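Local coordinates for B-cell lymphoma 3 protein (PDB 1K1A) that regulates transcription of NF-kappa-B target genes, holding p50 out of the nucleus when cytoplasmic and acting as a coactivator with p50 or p52 homodimers when nuclear, at residues 11-15 with 39-43; 187-193 with 218-224. All coordinates share one frame. Residue numbers count along the deposited sequence, not the author numbering.

Contact 1 (11-15 with 39-43)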
ATOM      1  N   THR A  11      27.093  -2.407  13.035  1.00 22.61           N
ATOM      2  CA  THR A  11      26.390  -2.240  11.772  1.00 18.72           C
ATOM      3  C   THR A  11      26.785  -0.922  11.120  1.00 18.31           C
ATOM      4  O   THR A  11      26.037   0.052  11.151  1.00 18.02           O
ATOM      5  CB  THR A  11      24.875  -2.242  12.005  1.00 18.43           C
ATOM      6  OG1 THR A  11      24.573  -1.538  13.201  1.00 20.73           O
ATOM      7  CG2 THR A  11      24.294  -3.649  12.142  1.00 21.48           C
ATOM      8  N   PRO A  12      27.972  -0.904  10.528  1.00 20.18           N
ATOM      9  CA  PRO A  12      28.526   0.311   9.922  1.00 19.20           C
ATOM     10  C   PRO A  12      27.702   0.807   8.741  1.00 18.09           C
ATOM     11  O   PRO A  12      27.542   2.022   8.574  1.00 18.15           O
ATOM     12  CB  PRO A  12      29.911  -0.139   9.458  1.00 19.45           C
ATOM     13  CG  PRO A  12      29.766  -1.616   9.279  1.00 19.45           C
ATOM     14  CD  PRO A  12      28.896  -2.048  10.417  1.00 20.26           C
ATOM     15  N   LEU A  13      27.173  -0.111   7.937  1.00 16.95           N
ATOM     16  CA  LEU A  13      26.381   0.285   6.784  1.00 15.73           C
ATOM     17  C   LEU A  13      25.048   0.859   7.243  1.00 14.83           C
ATOM     18  O   LEU A  13      24.556   1.835   6.678  1.00 14.05           O
ATOM     19  CB  LEU A  13      26.173  -0.899   5.837  1.00 15.87           C
ATOM     20  CG  LEU A  13      25.557  -0.600   4.469  1.00 16.17           C
ATOM     21  CD1 LEU A  13      26.253   0.564   3.773  1.00 14.80           C
ATOM     22  CD2 LEU A  13      25.595  -1.859   3.583  1.00 16.50           C
ATOM     23  N   HIS A  14      24.463   0.256   8.270  1.00 14.56           N
ATOM     24  CA  HIS A  14      23.215   0.770   8.820  1.00 14.42           C
ATOM     25  C   HIS A  14      23.424   2.204   9.280  1.00 14.37           C
ATOM     26  O   HIS A  14      22.618   3.079   8.986  1.00 14.36           O
ATOM     27  CB  HIS A  14      22.732  -0.091   9.988  1.00 14.52           C
ATOM     28  CG  HIS A  14      22.326  -1.476   9.586  1.00 14.84           C
ATOM     29  ND1 HIS A  14      21.009  -1.880   9.524  1.00 16.82           N
ATOM     30  CD2 HIS A  14      23.066  -2.552   9.233  1.00 14.27           C
ATOM     31  CE1 HIS A  14      20.954  -3.141   9.139  1.00 14.24           C
ATOM     32  NE2 HIS A  14      22.188  -3.577   8.966  1.00 15.75           N
ATOM     33  N   ILE A  15      24.520   2.433   9.996  1.00 13.76           N
ATOM     34  CA  ILE A  15      24.852   3.765  10.511  1.00 14.17           C
ATOM     35  C   ILE A  15      25.048   4.791   9.397  1.00 13.36           C
ATOM     36  O   ILE A  15      24.508   5.896   9.463  1.00 13.41           O
ATOM     37  CB  ILE A  15      26.125   3.698  11.370  1.00 14.70           C
ATOM     38  CG1 ILE A  15      25.945   2.739  12.545  1.00 17.09           C
ATOM     39  CG2 ILE A  15      26.539   5.091  11.822  1.00 15.13           C
ATOM     40  CD1 ILE A  15      24.836   3.108  13.490  1.00 19.85           C
ATOM     41  N   LEU A  39      24.448  -7.495   1.307  1.00 25.02           N
ATOM     42  CA  LEU A  39      24.050  -6.132   1.637  1.00 23.74           C
ATOM     43  C   LEU A  39      22.789  -6.163   2.483  1.00 23.30           C
ATOM     44  O   LEU A  39      22.465  -5.200   3.171  1.00 22.92           O
ATOM     45  CB  LEU A  39      23.782  -5.326   0.371  1.00 23.79           C
ATOM     46  CG  LEU A  39      24.975  -5.009  -0.519  1.00 22.90           C
ATOM     47  CD1 LEU A  39      24.534  -4.068  -1.632  1.00 24.16           C
ATOM     48  CD2 LEU A  39      26.080  -4.386   0.303  1.00 23.61           C
ATOM     49  N   ASP A  40      22.066  -7.275   2.413  1.00 22.79           N
ATOM     50  CA  ASP A  40      20.837  -7.430   3.178  1.00 22.10           C
ATOM     51  C   ASP A  40      21.119  -8.048   4.535  1.00 21.41           C
ATOM     52  O   ASP A  40      20.683  -9.164   4.825  1.00 21.76           O
ATOM     53  CB  ASP A  40      19.822  -8.269   2.405  1.00 22.64           C
ATOM     54  CG  ASP A  40      19.224  -7.517   1.227  1.00 24.08           C
ATOM     55  OD1 ASP A  40      19.021  -6.283   1.342  1.00 25.87           O
ATOM     56  OD2 ASP A  40      18.921  -8.072   0.148  1.00 26.00           O
ATOM     57  N   ILE A  41      21.871  -7.318   5.352  1.00 20.09           N
ATOM     58  CA  ILE A  41      22.211  -7.750   6.695  1.00 19.28           C
ATOM     59  C   ILE A  41      21.285  -7.078   7.694  1.00 18.08           C
ATOM     60  O   ILE A  41      21.053  -5.877   7.635  1.00 17.49           O
ATOM     61  CB  ILE A  41      23.677  -7.423   7.025  1.00 19.93           C
ATOM     62  CG1 ILE A  41      24.032  -6.001   6.588  1.00 20.91           C
ATOM     63  CG2 ILE A  41      24.604  -8.425   6.347  1.00 21.06           C
ATOM     64  CD1 ILE A  41      24.768  -5.939   5.277  1.00 25.27           C
ATOM     65  N   TYR A  42      20.749  -7.867   8.602  1.00 16.86           N
ATOM     66  CA  TYR A  42      19.807  -7.365   9.590  1.00 16.84           C
ATOM     67  C   TYR A  42      20.478  -6.833  10.858  1.00 16.50           C
ATOM     68  O   TYR A  42      21.477  -7.384  11.312  1.00 16.48           O
ATOM     69  CB  TYR A  42      18.857  -8.491   9.990  1.00 16.89           C
ATOM     70  CG  TYR A  42      17.833  -8.871   8.941  1.00 17.94           C
ATOM     71  CD1 TYR A  42      16.800  -8.007   8.613  1.00 19.18           C
ATOM     72  CD2 TYR A  42      17.880 -10.111   8.308  1.00 21.22           C
ATOM     73  CE1 TYR A  42      15.839  -8.354   7.668  1.00 19.71           C
ATOM     74  CE2 TYR A  42      16.919 -10.472   7.362  1.00 22.80           C
ATOM     75  CZ  TYR A  42      15.897  -9.582   7.054  1.00 22.08           C
ATOM     76  OH  TYR A  42      14.935  -9.915   6.124  1.00 23.30           O
ATOM     77  N   ASN A  43      19.930  -5.753  11.417  1.00 16.23           N
ATOM     78  CA  ASN A  43      20.301  -5.321  12.765  1.00 16.31           C
ATOM     79  C   ASN A  43      19.340  -6.032  13.731  1.00 16.96           C
ATOM     80  O   ASN A  43      18.590  -6.913  13.311  1.00 16.32           O
ATOM     81  CB  ASN A  43      20.244  -3.785  12.914  1.00 16.19           C
ATOM     82  CG  ASN A  43      18.843  -3.222  12.697  1.00 15.06           C
ATOM     83  OD1 ASN A  43      17.878  -3.966  12.655  1.00 13.15           O
ATOM     84  ND2 ASN A  43      18.737  -1.898  12.560  1.00 14.28           N
TER
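A single imidazole, that of H14, makes the one polar link between the first turn of helix 12-18 and the loop 39-43, extended from I41 onward, and it does so with a backbone atom: NE2 of H14 lies 2.9 Å from O of I41. The N-H...O angle of 123° marks this hydrogen bond as weak. With chi1 near -67° (m), the ring reaches across to the loop, with I41 O at its edge. One face is covered by N43, whose CB sits 4.2 Å from the ring centroid and 26° off the normal, a CH-pi contact. The amide of N43 is engaged further along the loop, OD1 with the backbone N of L45 and ND2 with Q47. Beside the histidine, toward L39, the contact is apolar: CD2 of L13 meets CD2 of L39 at 4.2 Å and, more loosely, CD1 of I41 at 4.5 Å, and F32 of helix 22-34 touches all three of these side chains. Near N43, CG2 of T11 approaches CB of N43 at 4.1 Å. T11 occupies the N-cap position without a side-chain capping bond; its carbonyl O accepts the first helical bond, 3.1 Å from N of I15. On the loop, D40 centres an inverse gamma turn; its CA-to-CB bond points away from 11-15, and OD2 hydrogen-bonds N of S71 in repeat 2. The segment T11-P12-L13-H14 is the TPLH tetrapeptide of the ankyrin repeat, in which threonine and proline start the first helix and the histidine reaches the inter-repeat loop, here through a weak bond.

Contact 2 (187-193 with 218-224); sequences LHSASGR and TPLMVAR
Two hydrogen bonds join the segments, both made by S191: its OG (chi1 t) donates to O of P219 at 2.7 Å, and its O accepts from N of R224 at 3.1 Å. Against helical 187-193, P219-M221 have helical phi/psi without regular bonding, and a type I turn spans L220-A223. CA pairs set the register: H188-P219 4.4 Å, S191-A223 4.9 Å, G192-V222 5.1 Å. CA of G192 makes a CA-H...O contact with O of V222 (3.4 Å). CD of R224 (chi1-chi3 t) lies 3.3 Å from O of G192, CG2 of V222 (chi1 m) 3.8 Å from O of H188. CD of P219 lies 3.9 Å from the centroid of the H188 ring (chi1 m), 24° off its normal, a CH-pi contact, and CG of L187 meets CB of P219 at 3.7 Å. T218-P219-L220-M221 corresponds to the TPLH tetrapeptide of ankyrin repeat 7, methionine replacing histidine, packed on the first helix of repeat 6. Helix 196-204 backs L187 and A190; helix 226-232 touches S191, L220 and A223.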
ATOM      1  N   LEU A 187     -21.135   0.054  -1.173  1.00 15.64           N
ATOM      2  CA  LEU A 187     -22.401   0.782  -1.075  1.00 15.79           C
ATOM      3  C   LEU A 187     -23.179   0.485   0.219  1.00 15.88           C
ATOM      4  O   LEU A 187     -23.836   1.380   0.768  1.00 14.93           O
ATOM      5  CB  LEU A 187     -23.265   0.527  -2.313  1.00 15.54           C
ATOM      6  CG  LEU A 187     -24.471   1.445  -2.500  1.00 14.99           C
ATOM      7  CD1 LEU A 187     -24.054   2.899  -2.533  1.00 13.51           C
ATOM      8  CD2 LEU A 187     -25.237   1.064  -3.765  1.00 15.52           C
ATOM      9  N   HIS A 188     -23.108  -0.757   0.710  1.00 16.13           N
ATOM     10  CA  HIS A 188     -23.744  -1.070   1.996  1.00 16.57           C
ATOM     11  C   HIS A 188     -23.173  -0.148   3.061  1.00 16.99           C
ATOM     12  O   HIS A 188     -23.912   0.428   3.850  1.00 16.87           O
ATOM     13  CB  HIS A 188     -23.475  -2.509   2.439  1.00 16.70           C
ATOM     14  CG  HIS A 188     -24.188  -3.546   1.635  1.00 16.39           C
ATOM     15  ND1 HIS A 188     -25.422  -4.047   1.988  1.00 17.61           N
ATOM     16  CD2 HIS A 188     -23.814  -4.218   0.523  1.00 17.70           C
ATOM     17  CE1 HIS A 188     -25.788  -4.965   1.113  1.00 17.00           C
ATOM     18  NE2 HIS A 188     -24.827  -5.090   0.216  1.00 18.08           N
ATOM     19  N   SER A 189     -21.846  -0.022   3.082  1.00 17.61           N
ATOM     20  CA  SER A 189     -21.165   0.791   4.086  1.00 18.14           C
ATOM     21  C   SER A 189     -21.530   2.265   4.006  1.00 18.59           C
ATOM     22  O   SER A 189     -21.879   2.886   5.028  1.00 19.08           O
ATOM     23  CB  SER A 189     -19.644   0.623   3.986  1.00 18.59           C
ATOM     24  OG  SER A 189     -19.208  -0.522   4.702  0.50 18.78           O
ATOM     25  N   ALA A 190     -21.443   2.830   2.805  1.00 18.49           N
ATOM     26  CA  ALA A 190     -21.766   4.238   2.595  1.00 18.68           C
ATOM     27  C   ALA A 190     -23.228   4.519   2.911  1.00 18.86           C
ATOM     28  O   ALA A 190     -23.551   5.532   3.535  1.00 18.49           O
ATOM     29  CB  ALA A 190     -21.442   4.662   1.156  1.00 18.50           C
ATOM     30  N   SER A 191     -24.104   3.615   2.487  1.00 19.34           N
ATOM     31  CA  SER A 191     -25.541   3.773   2.696  1.00 20.45           C
ATOM     32  C   SER A 191     -25.922   3.674   4.171  1.00 21.02           C
ATOM     33  O   SER A 191     -26.700   4.491   4.674  1.00 20.67           O
ATOM     34  CB  SER A 191     -26.327   2.735   1.890  1.00 20.22           C
ATOM     35  OG  SER A 191     -27.710   2.799   2.207  1.00 21.50           O
ATOM     36  N   GLY A 192     -25.379   2.667   4.851  1.00 21.55           N
ATOM     37  CA  GLY A 192     -25.676   2.439   6.256  1.00 22.96           C
ATOM     38  C   GLY A 192     -25.172   3.537   7.179  1.00 23.40           C
ATOM     39  O   GLY A 192     -25.716   3.747   8.264  1.00 23.69           O
ATOM     40  N   ARG A 193     -24.142   4.251   6.743  1.00 23.78           N
ATOM     41  CA  ARG A 193     -23.550   5.310   7.558  1.00 24.38           C
ATOM     42  C   ARG A 193     -23.986   6.698   7.119  1.00 24.08           C
ATOM     43  O   ARG A 193     -23.596   7.696   7.724  1.00 24.24           O
ATOM     44  CB  ARG A 193     -22.029   5.218   7.525  1.00 24.59           C
ATOM     45  CG  ARG A 193     -21.471   4.000   8.207  1.00 26.51           C
ATOM     46  CD  ARG A 193     -19.980   3.793   7.961  1.00 29.06           C
ATOM     47  NE  ARG A 193     -19.204   5.002   8.232  1.00 32.41           N
ATOM     48  CZ  ARG A 193     -17.877   5.064   8.158  1.00 34.16           C
ATOM     49  NH1 ARG A 193     -17.181   3.986   7.826  1.00 34.83           N
ATOM     50  NH2 ARG A 193     -17.243   6.198   8.421  1.00 34.60           N
ATOM     51  N   THR A 218     -29.944  -5.332   1.457  1.00 21.72           N
ATOM     52  CA  THR A 218     -29.378  -4.611   0.313  1.00 21.27           C
ATOM     53  C   THR A 218     -29.016  -3.216   0.802  1.00 21.20           C
ATOM     54  O   THR A 218     -29.477  -2.793   1.860  1.00 20.45           O
ATOM     55  CB  THR A 218     -30.397  -4.483  -0.840  1.00 21.16           C
ATOM     56  OG1 THR A 218     -31.577  -3.813  -0.368  1.00 20.46           O
ATOM     57  CG2 THR A 218     -30.893  -5.841  -1.302  1.00 21.32           C
ATOM     58  N   PRO A 219     -28.205  -2.486   0.044  1.00 21.24           N
ATOM     59  CA  PRO A 219     -27.857  -1.118   0.432  1.00 21.65           C
ATOM     60  C   PRO A 219     -29.124  -0.282   0.630  1.00 22.38           C
ATOM     61  O   PRO A 219     -29.155   0.629   1.461  1.00 22.58           O
ATOM     62  CB  PRO A 219     -27.045  -0.614  -0.763  1.00 21.75           C
ATOM     63  CG  PRO A 219     -26.466  -1.856  -1.359  1.00 21.29           C
ATOM     64  CD  PRO A 219     -27.550  -2.893  -1.213  1.00 21.46           C
ATOM     65  N   LEU A 220     -30.168  -0.599  -0.125  1.00 22.87           N
ATOM     66  CA  LEU A 220     -31.427   0.111   0.017  1.00 23.86           C
ATOM     67  C   LEU A 220     -32.017  -0.138   1.411  1.00 23.86           C
ATOM     68  O   LEU A 220     -32.461   0.795   2.087  1.00 24.03           O
ATOM     69  CB  LEU A 220     -32.414  -0.320  -1.074  1.00 24.01           C
ATOM     70  CG  LEU A 220     -33.079   0.815  -1.854  1.00 26.13           C
ATOM     71  CD1 LEU A 220     -34.355   0.324  -2.544  1.00 27.46           C
ATOM     72  CD2 LEU A 220     -33.380   1.997  -0.948  1.00 27.34           C
ATOM     73  N   MET A 221     -31.983  -1.392   1.853  1.00 23.91           N
ATOM     74  CA  MET A 221     -32.568  -1.771   3.140  1.00 24.42           C
ATOM     75  C   MET A 221     -31.832  -1.234   4.365  1.00 24.83           C
ATOM     76  O   MET A 221     -32.409  -1.162   5.445  1.00 24.83           O
ATOM     77  CB  MET A 221     -32.711  -3.285   3.239  1.00 24.29           C
ATOM     78  CG  MET A 221     -33.644  -3.864   2.205  1.00 24.23           C
ATOM     79  SD  MET A 221     -33.427  -5.618   2.045  1.00 23.89           S
ATOM     80  CE  MET A 221     -33.755  -6.137   3.722  1.00 25.43           C
ATOM     81  N   VAL A 222     -30.561  -0.872   4.208  1.00 25.10           N
ATOM     82  CA  VAL A 222     -29.799  -0.337   5.332  1.00 25.70           C
ATOM     83  C   VAL A 222     -29.665   1.185   5.264  1.00 25.98           C
ATOM     84  O   VAL A 222     -28.985   1.780   6.086  1.00 26.14           O
ATOM     85  CB  VAL A 222     -28.393  -0.970   5.447  1.00 25.60           C
ATOM     86  CG1 VAL A 222     -28.489  -2.487   5.569  1.00 25.69           C
ATOM     87  CG2 VAL A 222     -27.510  -0.562   4.262  1.00 26.16           C
ATOM     88  N   ALA A 223     -30.321   1.803   4.289  1.00 26.61           N
ATOM     89  CA  ALA A 223     -30.241   3.249   4.114  1.00 27.38           C
ATOM     90  C   ALA A 223     -30.488   3.952   5.438  1.00 28.33           C
ATOM     91  O   ALA A 223     -31.492   3.701   6.108  1.00 28.36           O
ATOM     92  CB  ALA A 223     -31.230   3.709   3.075  1.00 27.32           C
ATOM     93  N   ARG A 224     -29.578   4.839   5.815  1.00 28.98           N
ATOM     94  CA  ARG A 224     -29.682   5.505   7.105  1.00 29.92           C
ATOM     95  C   ARG A 224     -30.792   6.557   7.181  1.00 29.81           C
ATOM     96  O   ARG A 224     -31.322   6.828   8.258  1.00 30.28           O
ATOM     97  CB  ARG A 224     -28.345   6.122   7.498  1.00 30.25           C
ATOM     98  CG  ARG A 224     -28.218   6.369   8.980  1.00 32.21           C
ATOM     99  CD  ARG A 224     -26.803   6.619   9.445  1.00 35.87           C
ATOM    100  NE  ARG A 224     -26.693   6.558  10.898  1.00 38.20           N
ATOM    101  CZ  ARG A 224     -25.783   7.218  11.597  1.00 39.58           C
ATOM    102  NH1 ARG A 224     -24.904   7.990  10.974  1.00 40.57           N
ATOM    103  NH2 ARG A 224     -25.749   7.109  12.920  1.00 40.40           N
TER

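Overall arrangement
Contact 1 and contact 2 lie near the two ends of the elongated stack of ankyrin repeats, on opposite sides of the chain's centre, with their centres 51 Å apart and their nearest atoms about 35 Å apart. They come in series: 11-15 and 39-43 are both passed before 187-193 begins, and no helix is common to both. The closest ends of their segments are 24 and 25 residues apart. Contact 1 joins the first helix of repeat 1 to the loop leading into repeat 2; contact 2 joins the first helix of repeat 6 to the T-P-L-M segment of repeat 7. Such local closures are consistent with a repeat domain whose modular array forms an extended scaffold.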